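PDB 6JXG: beta-glucosidase from Chaetomella raphigera, which probably hydrolyses terminal, non-reducing beta-D-glucosyl residues with release of beta-D-glucose, as a secreted family 3 glycoside hydrolase of cellulose degradation. Local coordinates for residues K348-A353 against A428-I433; A421-A426 against V470-K475. One frame throughout, in Å; residues are numbered along the deposited sequence.

Both contacts lie within the family 3 C-terminal domain, each contact centre about 36 Å from the centre of the chain. Contact 1 pairs two interior, parallel strands of its mixed sheet, and contact 2 joins two helices packed over that sheet; their centres are about 11 Å apart. Helix 419-427 leads into strand 431-438 through the short loop 428-430, and the contacts touch where A432 CB meets V470 CG1 at 3.6 Å and A353 CB meets A425 O at 3.5 Å. The mannose is an O-glycan on T431 of contact 1 and does not mark a binding pocket; in contact 2, the side chain of S474 is about 8 Å from the bound mannose.

Contact 1 of 2, residues K348-A353 against A428-I433; sequences KPASLA and AAETAI. With MAN (alpha-D-mannopyranose), chain E.
Two neighbouring parallel strands of the mixed sheet in the glycoside hydrolase family 3 C-terminal domain meet here: 351-355, which also pairs with strand 410-414, and 431-438. The tight part is the pairing around A353, whose two backbone polar groups straddle A432, the mark of a parallel pair. A353 N donates to T431 O at 3.0 Å, and I433 N donates to A353 O at 2.9 Å in a nearly straight bond (174°). Both donors lie in the plane of the accepting carbonyl. On the face of A353 and A432 the side chains are single methyls; A353 CB also meets A429 CB of the preceding loop at 3.9 Å. On the face of L352 and T431, these two side chains lie side by side and point the same way, so that L352 CD1 rests 3.7 Å from T431 CG2.

Before A353 the regular ladder is not maintained: S351 O is buried yet has no partner in the model. Instead, the S351 side chain takes over: chi1 of 59° sets OG in the crowded position between the backbone N and the carbonyl carbon, where it accepts a bond from E430 N at 2.8 Å.

E430 lies on the exposed side, its chain extended beyond CG so that its carboxylate lies against the A350 methyl. T431 OG1 is covalently bonded to mannose C1, and its chi1 of -71° puts this oxygen beside the backbone N, carrying the sugar past P349. The mannose has a second anchor at A343 O. The E430 carboxylate, probably ionised, ties sugar and loop together through one oxygen: OE1 accepts a hydrogen bond from mannose O2 at 3.1 Å and a weak one from A350 N at 3.5 Å.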
loop_
_atom_site.group_PDB
_atom_site.type_symbol
_atom_site.label_atom_id
_atom_site.label_comp_id
_atom_site.label_asym_id
_atom_site.label_seq_id
_atom_site.Cartn_x
_atom_site.Cartn_y
_atom_site.Cartn_z
ATOM N N LYS A 348 -23.837 -13.425 23.229
ATOM C CA LYS A 348 -24.560 -13.179 24.487
ATOM C C LYS A 348 -23.807 -13.517 25.731
ATOM O O LYS A 348 -24.374 -14.085 26.668
ATOM C CB LYS A 348 -25.925 -13.901 24.515
ATOM C CG LYS A 348 -26.792 -13.544 23.327
ATOM C CD LYS A 348 -28.223 -14.018 23.521
ATOM C CE LYS A 348 -29.071 -13.583 22.341
ATOM N NZ LYS A 348 -29.984 -14.683 21.945
ATOM N N PRO A 349 -22.528 -13.125 25.791
ATOM C CA PRO A 349 -21.821 -13.380 27.070
ATOM C C PRO A 349 -22.442 -12.575 28.227
ATOM O O PRO A 349 -23.065 -11.576 27.969
ATOM C CB PRO A 349 -20.395 -12.933 26.784
ATOM C CG PRO A 349 -20.507 -11.990 25.638
ATOM C CD PRO A 349 -21.728 -12.344 24.838
ATOM N N ALA A 350 -22.328 -13.069 29.460
ATOM C CA ALA A 350 -22.973 -12.432 30.621
ATOM C C ALA A 350 -22.177 -11.176 30.952
ATOM O O ALA A 350 -22.721 -10.183 31.395
ATOM C CB ALA A 350 -22.946 -13.379 31.827
ATOM N N SER A 351 -20.864 -11.242 30.729
ATOM C CA SER A 351 -19.987 -10.132 31.070
ATOM C C SER A 351 -18.743 -10.171 30.190
ATOM O O SER A 351 -18.344 -11.262 29.755
ATOM C CB SER A 351 -19.590 -10.250 32.525
ATOM O OG SER A 351 -18.956 -11.469 32.718
ATOM N N LEU A 352 -18.134 -8.995 29.972
ATOM C CA LEU A 352 -17.005 -8.835 29.052
ATOM C C LEU A 352 -16.089 -7.773 29.592
ATOM O O LEU A 352 -16.543 -6.682 29.848
ATOM C CB LEU A 352 -17.591 -8.351 27.737
ATOM C CG LEU A 352 -17.182 -8.839 26.374
ATOM C CD1 LEU A 352 -16.813 -10.310 26.260
ATOM C CD2 LEU A 352 -18.326 -8.485 25.422
ATOM N N ALA A 353 -14.847 -8.102 29.870
ATOM C CA ALA A 353 -13.857 -7.102 30.232
ATOM C C ALA A 353 -13.234 -6.505 28.948
ATOM O O ALA A 353 -13.002 -7.253 27.960
ATOM C CB ALA A 353 -12.761 -7.737 31.129
ATOM N N ALA A 428 -12.963 -10.357 36.680
ATOM C CA ALA A 428 -14.294 -9.990 37.027
ATOM C C ALA A 428 -15.242 -10.206 35.889
ATOM O O ALA A 428 -16.370 -9.794 36.009
ATOM C CB ALA A 428 -14.352 -8.528 37.540
ATOM N N ALA A 429 -14.826 -10.861 34.796
ATOM C CA ALA A 429 -15.742 -11.106 33.686
ATOM C C ALA A 429 -15.582 -12.532 33.149
ATOM O O ALA A 429 -14.532 -13.098 33.280
ATOM C CB ALA A 429 -15.447 -10.119 32.547
ATOM N N GLU A 430 -16.598 -13.040 32.462
ATOM C CA GLU A 430 -16.579 -14.367 31.860
ATOM C C GLU A 430 -15.530 -14.453 30.724
ATOM O O GLU A 430 -14.900 -15.472 30.474
ATOM C CB GLU A 430 -17.911 -14.635 31.215
ATOM C CG GLU A 430 -19.105 -14.857 32.102
ATOM C CD GLU A 430 -20.131 -15.722 31.382
ATOM O OE1 GLU A 430 -20.184 -15.727 30.106
ATOM O OE2 GLU A 430 -20.850 -16.437 32.106
ATOM N N THR A 431 -15.319 -13.331 30.073
ATOM C CA THR A 431 -14.487 -13.287 28.849
ATOM C C THR A 431 -13.857 -11.933 28.842
ATOM O O THR A 431 -14.516 -10.957 29.196
ATOM C CB THR A 431 -15.383 -13.466 27.607
ATOM O OG1 THR A 431 -15.837 -14.815 27.588
ATOM C CG2 THR A 431 -14.575 -13.275 26.251
ATOM N N ALA A 432 -12.610 -11.876 28.402
ATOM C CA ALA A 432 -11.811 -10.630 28.323
ATOM C C ALA A 432 -11.297 -10.396 26.925
ATOM O O ALA A 432 -10.689 -11.300 26.350
ATOM C CB ALA A 432 -10.605 -10.743 29.227
ATOM N N ILE A 433 -11.519 -9.199 26.400
ATOM C CA ILE A 433 -10.948 -8.797 25.100
ATOM C C ILE A 433 -9.898 -7.723 25.391
ATOM O O ILE A 433 -10.217 -6.682 26.035
ATOM C CB ILE A 433 -11.990 -8.182 24.141
ATOM C CG1 ILE A 433 -13.298 -9.005 24.116
ATOM C CG2 ILE A 433 -11.343 -7.981 22.796
ATOM C CD1 ILE A 433 -14.442 -8.463 23.262
HETATM C C1 MAN E . -17.084 -14.885 26.925
HETATM C C2 MAN E . -17.373 -16.241 27.588
HETATM C C3 MAN E . -16.747 -17.460 26.903
HETATM C C4 MAN E . -16.919 -17.380 25.392
HETATM C C5 MAN E . -16.292 -16.070 24.999
HETATM C C6 MAN E . -16.169 -15.933 23.500
HETATM O O2 MAN E . -18.747 -16.378 27.493
HETATM O O3 MAN E . -17.442 -18.571 27.404
HETATM O O4 MAN E . -16.306 -18.478 24.693
HETATM O O5 MAN E . -17.044 -14.997 25.530
HETATM O O6 MAN E . -17.449 -15.881 22.896
#

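Contact 2 of 2, residues A421-A426 against V470-K475; sequences AAASAA and VASASK
A422 opens the contact on helix 419-427, which joins strand 410-414 to strand 431-438 in a parallel beta-alpha-beta connection and packs here against V470 of helix 463-471 and residues 472-474 that follow. Its CB lies 3.9 Å from V470 CG2 and also touches I355 of the sheet below, so this methyl sits where the two helices meet the strands. At A423 the backbone takes part: A423 O is only 3.3 Å from A473 CB, and the A423 methyl stands near that same CB, so A473 packs against both the carbonyl and the methyl. S424 turns away from the partner, and A425 faces strand 410-414, resting on V412 and S414.

A426, one helical turn after A422, turns its CB toward the partner and meets three of its residues. The V470 chi1 of 174°, with CG1 anti to the backbone N, divides the isopropyl group between the two alanines, CG1 standing 3.9 Å from A426 CB while CG2 serves A422. The A426 methyl also approaches V470 O at 3.7 Å, an oxygen already engaged by A473 N, and A473 CB at 4.0 Å. S474 CB adds the third neighbour.

Polar linkage comes at the end of the walk through a bridging water, which donates to A426 O at 2.7 Å and is hydrogen-bonded to S474 OG at 2.8 Å. An S474 chi1 of 174° places OG anti to its own N, and the same OG is bonded to N476 N, which fixes its position. Five small residues and one valine thus bring two backbones close (A423 and V470 CA atoms 4.8 Å apart), so the two segments cohere mainly through methyl contacts, with one water supplying the polar link.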
loop_
_atom_site.group_PDB
_atom_site.type_symbol
_atom_site.label_atom_id
_atom_site.label_comp_id
_atom_site.label_asym_id
_atom_site.label_seq_id
_atom_site.Cartn_x
_atom_site.Cartn_y
_atom_site.Cartn_z
ATOM N N ALA A 421 -4.380 -3.469 36.713
ATOM C CA ALA A 421 -5.804 -3.188 36.462
ATOM C C ALA A 421 -6.419 -4.132 35.413
ATOM O O ALA A 421 -7.617 -4.446 35.458
ATOM C CB ALA A 421 -5.980 -1.745 35.988
ATOM N N ALA A 422 -5.574 -4.534 34.456
ATOM C CA ALA A 422 -5.926 -5.532 33.463
ATOM C C ALA A 422 -6.292 -6.895 34.095
ATOM O O ALA A 422 -7.357 -7.443 33.801
ATOM C CB ALA A 422 -4.772 -5.716 32.484
ATOM N N ALA A 423 -5.410 -7.418 34.945
ATOM C CA ALA A 423 -5.688 -8.736 35.588
ATOM C C ALA A 423 -6.913 -8.612 36.469
ATOM O O ALA A 423 -7.775 -9.525 36.559
ATOM C CB ALA A 423 -4.483 -9.209 36.388
ATOM N N SER A 424 -7.033 -7.435 37.070
ATOM C CA SER A 424 -8.149 -7.167 37.906
ATOM C C SER A 424 -9.443 -7.202 37.132
ATOM O O SER A 424 -10.405 -7.874 37.547
ATOM C CB SER A 424 -7.985 -5.830 38.633
ATOM O OG SER A 424 -9.090 -5.682 39.473
ATOM N N ALA A 425 -9.515 -6.508 35.987
ATOM C CA ALA A 425 -10.749 -6.537 35.223
ATOM C C ALA A 425 -11.017 -7.895 34.610
ATOM O O ALA A 425 -12.178 -8.253 34.497
ATOM C CB ALA A 425 -10.703 -5.475 34.094
ATOM N N ALA A 426 -9.965 -8.614 34.174
ATOM C CA ALA A 426 -10.131 -9.960 33.545
ATOM C C ALA A 426 -10.852 -10.968 34.523
ATOM O O ALA A 426 -11.717 -11.767 34.144
ATOM C CB ALA A 426 -8.772 -10.479 33.164
ATOM N N VAL A 470 -3.728 -10.502 31.427
ATOM C CA VAL A 470 -5.105 -10.813 31.248
ATOM C C VAL A 470 -5.265 -12.345 31.286
ATOM O O VAL A 470 -6.231 -12.866 31.907
ATOM C CB VAL A 470 -5.625 -10.213 29.924
ATOM C CG1 VAL A 470 -7.042 -10.652 29.625
ATOM C CG2 VAL A 470 -5.607 -8.683 30.053
ATOM N N ALA A 471 -4.368 -13.042 30.609
ATOM C CA ALA A 471 -4.382 -14.513 30.539
ATOM C C ALA A 471 -4.232 -15.178 31.932
ATOM O O ALA A 471 -4.788 -16.209 32.180
ATOM C CB ALA A 471 -3.259 -15.014 29.610
ATOM N N SER A 472 -3.540 -14.504 32.819
ATOM C CA SER A 472 -3.304 -14.973 34.166
ATOM C C SER A 472 -4.562 -14.956 35.030
ATOM O O SER A 472 -4.587 -15.654 36.039
ATOM C CB SER A 472 -2.164 -14.138 34.843
ATOM O OG SER A 472 -2.662 -12.874 35.335
ATOM N N ALA A 473 -5.601 -14.233 34.640
ATOM C CA ALA A 473 -6.780 -14.055 35.471
ATOM C C ALA A 473 -8.075 -14.396 34.754
ATOM O O ALA A 473 -9.155 -14.141 35.267
ATOM C CB ALA A 473 -6.817 -12.637 35.958
ATOM N N SER A 474 -7.964 -14.931 33.532
ATOM C CA SER A 474 -9.130 -15.325 32.756
ATOM C C SER A 474 -8.888 -16.656 32.038
ATOM O O SER A 474 -7.787 -16.908 31.576
ATOM C CB SER A 474 -9.517 -14.218 31.712
ATOM O OG SER A 474 -10.563 -14.636 30.846
ATOM N N LYS A 475 -9.968 -17.431 31.879
ATOM C CA LYS A 475 -9.966 -18.641 31.112
ATOM C C LYS A 475 -10.300 -18.391 29.654
ATOM O O LYS A 475 -10.201 -19.331 28.845
ATOM C CB LYS A 475 -11.063 -19.594 31.569
ATOM C CG LYS A 475 -11.127 -19.850 33.047
ATOM C CD LYS A 475 -10.141 -20.935 33.397
ATOM C CE LYS A 475 -10.172 -21.126 34.903
ATOM N NZ LYS A 475 -9.061 -22.025 35.278
HETATM O O HOH W 1 -12.366 -12.682 31.707
#